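PDB 6N1N: beta-lactamase from Sebaldella termitidis, which probably hydrolyses beta-lactam antibiotics to substituted beta-amino acids as a class D serine beta-lactamase, a reaction that confers antibiotic resistance. Local coordinates for residues Gly196-Val204 against Phe216-Ser224; Lys20-Tyr28 against Ile36-Lys44. All coordinates share one frame; numbering follows the deposited sequence. Where two conformers were deposited one is given.

Interaction 1 (Gly196-Val204 against Phe216-Ser224); sequences GAENIIWYV and FAVRIINAS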
loop_
_atom_site.group_PDB
_atom_site.type_symbol
_atom_site.label_atom_id
_atom_site.label_comp_id
_atom_site.label_asym_id
_atom_site.label_seq_id
_atom_site.Cartn_x
_atom_site.Cartn_y
_atom_site.Cartn_z
ATOM N N GLY A 196 1.769 18.728 6.494
ATOM C CA GLY A 196 1.654 19.736 7.550
ATOM C C GLY A 196 2.258 19.222 8.840
ATOM O O GLY A 196 3.419 18.828 8.889
ATOM N N ALA A 197 1.457 19.197 9.918
ATOM C CA ALA A 197 1.915 18.745 11.219
ATOM C C ALA A 197 1.535 17.309 11.497
ATOM O O ALA A 197 1.771 16.823 12.611
ATOM C CB ALA A 197 1.335 19.639 12.319
ATOM N N GLU A 198 0.929 16.629 10.529
ATOM C CA GLU A 198 0.392 15.296 10.723
ATOM C C GLU A 198 1.260 14.260 10.018
ATOM O O GLU A 198 1.415 14.300 8.792
ATOM C CB GLU A 198 -1.043 15.235 10.211
ATOM C CG GLU A 198 -1.973 16.180 10.959
ATOM C CD GLU A 198 -3.392 16.043 10.514
ATOM O OE1 GLU A 198 -3.669 16.233 9.307
ATOM O OE2 GLU A 198 -4.230 15.723 11.371
ATOM N N ASN A 199 1.807 13.328 10.794
ATOM C CA ASN A 199 2.462 12.154 10.226
ATOM C C ASN A 199 1.404 11.148 9.783
ATOM O O ASN A 199 0.446 10.885 10.508
ATOM C CB ASN A 199 3.381 11.504 11.250
ATOM C CG ASN A 199 4.507 12.427 11.689
ATOM O OD1 ASN A 199 5.186 13.007 10.870
ATOM N ND2 ASN A 199 4.703 12.548 12.992
ATOM N N ILE A 200 1.602 10.589 8.593
ATOM C CA ILE A 200 0.662 9.700 7.931
ATOM C C ILE A 200 1.341 8.333 7.807
ATOM O O ILE A 200 2.382 8.215 7.158
ATOM C CB ILE A 200 0.259 10.225 6.539
ATOM C CG1 ILE A 200 -0.145 11.704 6.562
ATOM C CG2 ILE A 200 -0.830 9.319 5.921
ATOM C CD1 ILE A 200 -1.256 12.021 7.454
ATOM N N ILE A 201 0.746 7.308 8.412
ATOM C CA ILE A 201 1.328 5.976 8.420
ATOM C C ILE A 201 0.292 5.002 7.871
ATOM O O ILE A 201 -0.733 4.746 8.515
ATOM C CB ILE A 201 1.803 5.560 9.825
ATOM C CG1 ILE A 201 2.848 6.589 10.325
ATOM C CG2 ILE A 201 2.341 4.158 9.800
ATOM C CD1 ILE A 201 3.248 6.392 11.787
ATOM N N TRP A 202 0.585 4.439 6.699
ATOM C CA TRP A 202 -0.253 3.474 6.024
ATOM C C TRP A 202 0.218 2.035 6.245
ATOM O O TRP A 202 1.404 1.743 6.307
ATOM C CB TRP A 202 -0.213 3.668 4.517
ATOM C CG TRP A 202 -0.715 4.900 3.871
ATOM C CD1 TRP A 202 0.008 6.001 3.507
ATOM C CD2 TRP A 202 -2.014 5.077 3.325
ATOM N NE1 TRP A 202 -0.797 6.884 2.819
ATOM C CE2 TRP A 202 -2.040 6.324 2.684
ATOM C CE3 TRP A 202 -3.172 4.307 3.340
ATOM C CZ2 TRP A 202 -3.192 6.822 2.084
ATOM C CZ3 TRP A 202 -4.301 4.803 2.749
ATOM C CH2 TRP A 202 -4.299 6.032 2.104
ATOM N N TYR A 203 -0.754 1.130 6.219
ATOM C CA TYR A 203 -0.523 -0.284 5.931
ATOM C C TYR A 203 -1.733 -0.749 5.117
ATOM O O TYR A 203 -2.876 -0.713 5.606
ATOM C CB TYR A 203 -0.334 -1.076 7.228
ATOM C CG TYR A 203 0.166 -2.483 7.022
ATOM C CD1 TYR A 203 1.327 -2.737 6.304
ATOM C CD2 TYR A 203 -0.529 -3.559 7.540
ATOM C CE1 TYR A 203 1.769 -4.037 6.099
ATOM C CE2 TYR A 203 -0.058 -4.856 7.369
ATOM C CZ TYR A 203 1.063 -5.085 6.646
ATOM O OH TYR A 203 1.480 -6.385 6.472
ATOM N N VAL A 204 -1.493 -1.154 3.861
ATOM C CA VAL A 204 -2.588 -1.507 2.956
ATOM C C VAL A 204 -2.269 -2.843 2.305
ATOM O O VAL A 204 -1.110 -3.259 2.230
ATOM C CB VAL A 204 -2.830 -0.423 1.879
ATOM C CG1 VAL A 204 -2.994 0.974 2.513
ATOM C CG2 VAL A 204 -1.723 -0.439 0.808
ATOM N N PHE A 216 -7.723 -4.360 3.042
ATOM C CA PHE A 216 -7.595 -3.453 4.174
ATOM C C PHE A 216 -6.772 -2.220 3.843
ATOM O O PHE A 216 -5.879 -2.241 3.006
ATOM C CB PHE A 216 -6.976 -4.157 5.410
ATOM C CG PHE A 216 -5.578 -4.659 5.203
ATOM C CD1 PHE A 216 -4.476 -3.882 5.504
ATOM C CD2 PHE A 216 -5.366 -5.919 4.706
ATOM C CE1 PHE A 216 -3.189 -4.358 5.300
ATOM C CE2 PHE A 216 -4.093 -6.401 4.510
ATOM C CZ PHE A 216 -3.000 -5.604 4.799
ATOM N N ALA A 217 -7.101 -1.134 4.518
ATOM C CA ALA A 217 -6.297 0.076 4.448
ATOM C C ALA A 217 -6.331 0.691 5.839
ATOM O O ALA A 217 -7.370 1.159 6.293
ATOM C CB ALA A 217 -6.816 1.058 3.391
ATOM N N VAL A 218 -5.206 0.599 6.521
ATOM C CA VAL A 218 -5.002 1.209 7.819
ATOM C C VAL A 218 -4.227 2.490 7.578
ATOM O O VAL A 218 -3.248 2.505 6.821
ATOM C CB VAL A 218 -4.226 0.260 8.750
ATOM C CG1 VAL A 218 -3.712 1.010 9.979
ATOM C CG2 VAL A 218 -5.071 -0.899 9.155
ATOM N N ARG A 219 -4.680 3.580 8.169
ATOM C CA ARG A 219 -3.967 4.835 8.001
ATOM C C ARG A 219 -4.002 5.583 9.319
ATOM O O ARG A 219 -5.045 6.118 9.727
ATOM C CB ARG A 219 -4.533 5.677 6.871
ATOM C CG ARG A 219 -3.627 6.844 6.576
ATOM C CD ARG A 219 -4.136 7.714 5.464
ATOM N NE ARG A 219 -5.455 8.282 5.722
ATOM C CZ ARG A 219 -6.221 8.836 4.784
ATOM N NH1 ARG A 219 -5.817 8.907 3.502
ATOM N NH2 ARG A 219 -7.408 9.310 5.131
ATOM N N ILE A 220 -2.845 5.649 9.939
ATOM C CA ILE A 220 -2.650 6.276 11.227
ATOM C C ILE A 220 -2.277 7.724 11.004
ATOM O O ILE A 220 -1.431 8.035 10.150
ATOM C CB ILE A 220 -1.541 5.547 12.006
ATOM C CG1 ILE A 220 -1.999 4.114 12.295
ATOM C CG2 ILE A 220 -1.144 6.305 13.271
ATOM C CD1 ILE A 220 -0.876 3.215 12.729
ATOM N N ILE A 221 -2.912 8.610 11.762
ATOM C CA ILE A 221 -2.547 10.014 11.811
ATOM C C ILE A 221 -1.940 10.259 13.180
ATOM O O ILE A 221 -2.544 9.920 14.200
ATOM C CB ILE A 221 -3.752 10.940 11.579
ATOM C CG1 ILE A 221 -4.473 10.579 10.285
ATOM C CG2 ILE A 221 -3.302 12.402 11.607
ATOM C CD1 ILE A 221 -3.617 10.699 9.045
ATOM N N ASN A 222 -0.745 10.813 13.201
ATOM C CA ASN A 222 -0.024 11.005 14.442
ATOM C C ASN A 222 0.597 12.384 14.418
ATOM O O ASN A 222 1.359 12.704 13.503
ATOM C CB ASN A 222 1.055 9.948 14.616
ATOM C CG ASN A 222 1.931 10.233 15.782
ATOM O OD1 ASN A 222 1.439 10.524 16.890
ATOM N ND2 ASN A 222 3.237 10.176 15.565
ATOM N N ALA A 223 0.278 13.185 15.431
ATOM C CA ALA A 223 0.906 14.481 15.619
ATOM C C ALA A 223 2.139 14.424 16.515
ATOM O O ALA A 223 2.920 15.382 16.522
ATOM C CB ALA A 223 -0.109 15.460 16.211
ATOM N N SER A 224 2.342 13.332 17.254
ATOM C CA SER A 224 3.422 13.265 18.235
ATOM C C SER A 224 4.726 12.791 17.595
ATOM O O SER A 224 4.868 11.625 17.215
ATOM C CB SER A 224 3.061 12.342 19.393
ATOM O OG SER A 224 4.212 12.082 20.170
HETATM O O HOH W 1 2.551 17.628 15.162
#
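Two torsions bring Arg219 and Trp202 together: the arginine's CG stands anti to its own N, and a bend at chi3 (59°) turns the guanidinium aside after CD has passed over the indole. CD lies 3.6 Å from the centroid of the six-membered ring of Trp202, almost on the ring normal, a CH-pi contact made over a face. The guanidinium is inclined to the indole plane by 65° and brings NH1 to 3.5 Å from CH2 of Trp202, while NH2 bonds to Ile45 O. Trp202 NE1 in turn reaches Leu48 O, so both polar ends are anchored in the loop leading to Ser51, the predicted acyl-ester nucleophile, whose side chain lies about 8 Å from that of Trp202.

Beneath these groups runs a regular antiparallel ladder. Ile201 with Ile220 is a hydrogen-bonded pair, its Ile220 N to Ile201 O bond 2.7 Å long and nearly straight; the pairs Asn199-Asn222 and Tyr203-Val218 repeat the pattern. Phe216, with CG held between its N and carbonyl carbon, places its ring obliquely beside that of Tyr203, CE1 3.6 Å from Tyr203 CD2 and the planes inclined at 40°. Where the ladder ends, Asn222 OD1 accepts from Ser224 N in an Asx turn, and a water bridges Ala197 O and Ala223 O.

The hairpin 198-209/212-222 occupies the middle of the central sheet of the serine beta-lactamase and penicillin-binding-protein fold, between strands 184-195 and 22-29. Trp202 and Val204 bond through their backbones to Gly191 and Lys189 of strand 184-195, which carries the family's Lys-Thr-Gly motif (Lys189-Thr190-Gly191). Ile201, Tyr203 and Val218 face helix 228-245, whereas Trp202, Val204, Ala217 and Arg219 pack on the opposite side against helix 147-159.

Interaction 2 (Lys20-Tyr28 against Ile36-Lys44); sequences KITGSVTIY and IYSNEEDSK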
loop_
_atom_site.group_PDB
_atom_site.type_symbol
_atom_site.label_atom_id
_atom_site.label_comp_id
_atom_site.label_asym_id
_atom_site.label_seq_id
_atom_site.Cartn_x
_atom_site.Cartn_y
_atom_site.Cartn_z
ATOM N N LYS A 20 -3.489 6.799 21.335
ATOM C CA LYS A 20 -3.430 8.245 21.136
ATOM C C LYS A 20 -3.143 8.601 19.680
ATOM O O LYS A 20 -2.315 9.465 19.365
ATOM C CB LYS A 20 -2.417 8.874 22.085
ATOM C CG LYS A 20 -2.837 8.750 23.541
ATOM C CD LYS A 20 -1.805 9.355 24.482
ATOM C CE LYS A 20 -2.259 9.188 25.921
ATOM N NZ LYS A 20 -1.210 9.619 26.867
ATOM N N ILE A 21 -3.904 7.976 18.786
ATOM C CA ILE A 21 -3.799 8.233 17.359
ATOM C C ILE A 21 -5.186 8.435 16.783
ATOM O O ILE A 21 -6.189 7.939 17.305
ATOM C CB ILE A 21 -3.095 7.077 16.622
ATOM C CG1 ILE A 21 -3.710 5.750 17.086
ATOM C CG2 ILE A 21 -1.609 7.150 16.866
ATOM C CD1 ILE A 21 -3.242 4.566 16.293
ATOM N N THR A 22 -5.238 9.184 15.699
ATOM C CA THR A 22 -6.433 9.234 14.896
ATOM C C THR A 22 -6.127 8.520 13.587
ATOM O O THR A 22 -5.125 7.794 13.478
ATOM C CB THR A 22 -6.896 10.693 14.740
ATOM O OG1 THR A 22 -5.919 11.493 14.059
ATOM C CG2 THR A 22 -7.155 11.276 16.129
ATOM N N GLY A 23 -6.960 8.747 12.591
ATOM C CA GLY A 23 -6.964 7.899 11.416
ATOM C C GLY A 23 -7.944 6.763 11.618
ATOM O O GLY A 23 -8.816 6.814 12.494
ATOM N N SER A 24 -7.771 5.712 10.828
ATOM C CA SER A 24 -8.797 4.683 10.813
ATOM C C SER A 24 -8.273 3.409 10.188
ATOM O O SER A 24 -7.225 3.377 9.520
ATOM C CB SER A 24 -10.024 5.160 10.046
ATOM O OG SER A 24 -9.672 5.463 8.717
ATOM N N VAL A 25 -9.065 2.349 10.386
ATOM C CA VAL A 25 -8.921 1.079 9.701
ATOM C C VAL A 25 -10.193 0.846 8.902
ATOM O O VAL A 25 -11.298 1.041 9.418
ATOM C CB VAL A 25 -8.677 -0.073 10.684
ATOM C CG1 VAL A 25 -9.736 -0.111 11.736
ATOM C CG2 VAL A 25 -8.640 -1.414 9.948
ATOM N N THR A 26 -10.022 0.491 7.640
ATOM C CA THR A 26 -11.104 0.152 6.721
ATOM C C THR A 26 -10.809 -1.230 6.161
ATOM O O THR A 26 -9.694 -1.493 5.709
ATOM C CB THR A 26 -11.201 1.192 5.579
ATOM O OG1 THR A 26 -11.374 2.493 6.147
ATOM C CG2 THR A 26 -12.357 0.890 4.633
ATOM N N ILE A 27 -11.820 -2.114 6.166
ATOM C CA ILE A 27 -11.687 -3.469 5.673
ATOM C C ILE A 27 -12.881 -3.777 4.782
ATOM O O ILE A 27 -14.005 -3.340 5.056
ATOM C CB ILE A 27 -11.583 -4.457 6.851
ATOM C CG1 ILE A 27 -10.267 -4.264 7.608
ATOM C CG2 ILE A 27 -11.690 -5.908 6.375
ATOM C CD1 ILE A 27 -10.269 -4.872 8.980
ATOM N N TYR A 28 -12.630 -4.512 3.701
ATOM C CA TYR A 28 -13.684 -5.012 2.823
ATOM C C TYR A 28 -13.620 -6.530 2.789
ATOM O O TYR A 28 -12.611 -7.107 2.370
ATOM C CB TYR A 28 -13.548 -4.447 1.420
ATOM C CG TYR A 28 -14.638 -4.907 0.464
ATOM C CD1 TYR A 28 -15.922 -4.420 0.576
ATOM C CD2 TYR A 28 -14.358 -5.802 -0.537
ATOM C CE1 TYR A 28 -16.915 -4.829 -0.293
ATOM C CE2 TYR A 28 -15.332 -6.209 -1.427
ATOM C CZ TYR A 28 -16.611 -5.723 -1.306
ATOM O OH TYR A 28 -17.609 -6.122 -2.176
ATOM N N ILE A 36 -16.259 -2.577 6.484
ATOM C CA ILE A 36 -16.073 -2.397 7.921
ATOM C C ILE A 36 -15.244 -1.137 8.141
ATOM O O ILE A 36 -14.097 -1.061 7.671
ATOM C CB ILE A 36 -15.357 -3.600 8.545
ATOM C CG1 ILE A 36 -16.113 -4.895 8.273
ATOM C CG2 ILE A 36 -15.207 -3.424 10.034
ATOM C CD1 ILE A 36 -15.212 -6.103 8.273
ATOM N N TYR A 37 -15.796 -0.181 8.896
ATOM C CA TYR A 37 -15.120 1.077 9.163
ATOM C C TYR A 37 -14.925 1.311 10.654
ATOM O O TYR A 37 -15.863 1.146 11.436
ATOM C CB TYR A 37 -15.896 2.277 8.642
ATOM C CG TYR A 37 -16.249 2.273 7.186
ATOM C CD1 TYR A 37 -15.317 2.657 6.243
ATOM C CD2 TYR A 37 -17.542 1.956 6.760
ATOM C CE1 TYR A 37 -15.645 2.692 4.905
ATOM C CE2 TYR A 37 -17.877 1.987 5.418
ATOM C CZ TYR A 37 -16.915 2.357 4.504
ATOM O OH TYR A 37 -17.237 2.422 3.171
ATOM N N SER A 38 -13.725 1.749 11.055
ATOM C CA SER A 38 -13.616 2.351 12.385
ATOM C C SER A 38 -14.091 3.796 12.357
ATOM O O SER A 38 -14.582 4.316 13.366
ATOM C CB SER A 38 -12.183 2.270 12.921
ATOM O OG SER A 38 -11.247 3.037 12.169
ATOM N N ASN A 39 -13.975 4.451 11.198
ATOM C CA ASN A 39 -14.456 5.821 11.050
ATOM C C ASN A 39 -14.720 6.042 9.562
ATOM O O ASN A 39 -13.788 6.305 8.790
ATOM C CB ASN A 39 -13.467 6.833 11.581
ATOM C CG ASN A 39 -14.033 8.241 11.543
ATOM O OD1 ASN A 39 -14.078 8.868 10.489
ATOM N ND2 ASN A 39 -14.488 8.725 12.686
ATOM N N GLU A 40 -15.986 5.911 9.168
ATOM C CA GLU A 40 -16.304 5.946 7.750
ATOM C C GLU A 40 -15.916 7.266 7.084
ATOM O O GLU A 40 -15.506 7.268 5.918
ATOM C CB GLU A 40 -17.800 5.660 7.551
ATOM C CG GLU A 40 -18.224 5.790 6.110
ATOM C CD GLU A 40 -19.600 5.223 5.859
ATOM O OE1 GLU A 40 -20.280 4.867 6.847
ATOM O OE2 GLU A 40 -19.986 5.137 4.673
ATOM N N GLU A 41 -16.019 8.399 7.790
ATOM C CA GLU A 41 -15.701 9.653 7.111
ATOM C C GLU A 41 -14.206 9.771 6.823
ATOM O O GLU A 41 -13.828 10.338 5.792
ATOM C CB GLU A 41 -16.208 10.840 7.930
ATOM C CG GLU A 41 -17.741 10.841 8.135
ATOM C CD GLU A 41 -18.543 10.473 6.876
ATOM O OE1 GLU A 41 -18.164 10.897 5.762
ATOM O OE2 GLU A 41 -19.559 9.752 7.005
ATOM N N ASP A 42 -13.346 9.235 7.696
ATOM C CA ASP A 42 -11.908 9.285 7.436
ATOM C C ASP A 42 -11.537 8.473 6.202
ATOM O O ASP A 42 -10.561 8.789 5.517
ATOM C CB ASP A 42 -11.128 8.761 8.648
ATOM C CG ASP A 42 -9.649 8.970 8.517
ATOM O OD1 ASP A 42 -9.236 10.158 8.467
ATOM O OD2 ASP A 42 -8.886 7.968 8.445
ATOM N N SER A 43 -12.304 7.425 5.909
ATOM C CA SER A 43 -12.017 6.538 4.790
ATOM C C SER A 43 -12.154 7.228 3.437
ATOM O O SER A 43 -11.688 6.672 2.430
ATOM C CB SER A 43 -12.957 5.326 4.855
ATOM O OG SER A 43 -12.838 4.682 6.119
ATOM N N LYS A 44 -12.779 8.408 3.392
ATOM C CA LYS A 44 -12.963 9.167 2.154
ATOM C C LYS A 44 -11.892 10.239 1.953
ATOM O O LYS A 44 -11.859 10.881 0.896
ATOM C CB LYS A 44 -14.324 9.892 2.128
ATOM C CG LYS A 44 -15.485 9.187 2.811
ATOM C CD LYS A 44 -16.060 8.048 2.020
ATOM C CE LYS A 44 -17.193 7.410 2.828
ATOM N NZ LYS A 44 -17.866 6.279 2.149
HETATM O O HOH W 2 -11.005 5.307 13.496
HETATM O O HOH W 3 -12.688 3.648 8.616
#
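Antiparallel pairing that gives way to side-chain hydrogen bonding is the character of this contact, at the hairpin of strands 22-29 and 34-37 near one margin of the sheet. The regular part is short. Ile27 and Ile36 form a hydrogen-bonded pair, with Ile36 N to Ile27 O at 2.8 Å, and the methyls Ile27 CG2 and Ile36 CD1 meet at 4.0 Å. In the next pair, Thr26 and Tyr37 point the same way, side by side, and Thr26 CG2 touches Tyr37 CE1 at 3.8 Å.

Beyond Tyr37 the chain leaves the strand, and hydroxyls take over. Ser38 N still donates to Val25 O, but the return bond is made by a side chain: with chi1 at 65°, Ser38 OG stands where it accepts from Val25 N at 2.9 Å and a straight 166°. The same hydroxyl donates to a water that bonds to Gly23 O, so the serine continues the ladder by proxy. Asn39 OD1 then accepts from Asp42 N, an Asx motif that starts the turn of 40-44 and brings its side chains back against the strand. Ser24 OG donates to the anti lone pair of Asp42 OD2 at 2.6 Å. Ser43 has two conformers; in one of them its OG and Thr26 OG1 are hydrogen-bonded at 2.6 Å, either hydroxyl able to donate.

Strand 22-29 is bonded along its other edge to strand 212-222. Helix 11-18 packs on Val25, Ile36 and Ser38, while Thr26 on the other face touches Ile151 of helix 147-159.

Strands 212-222 and 22-29 are neighbours, so the two interactions belong to one sheet: Ala217 N probably bonds to Thr26 O and Arg219 N to Ser24 O, and Val218 CG2 packs on Val25 CG2. Interaction 1 is largely buried in the middle of the sheet and relies on a full backbone ladder with aromatic and aliphatic side chains. Interaction 2 is partly buried and nearer a margin; its ladder is short, and serine and aspartate side chains and water supply much of the bonding. Arg219 spans both, its guanidinium making a long, weak ion pair with Asp42. Helix 147-159 meets side chains of both contacts.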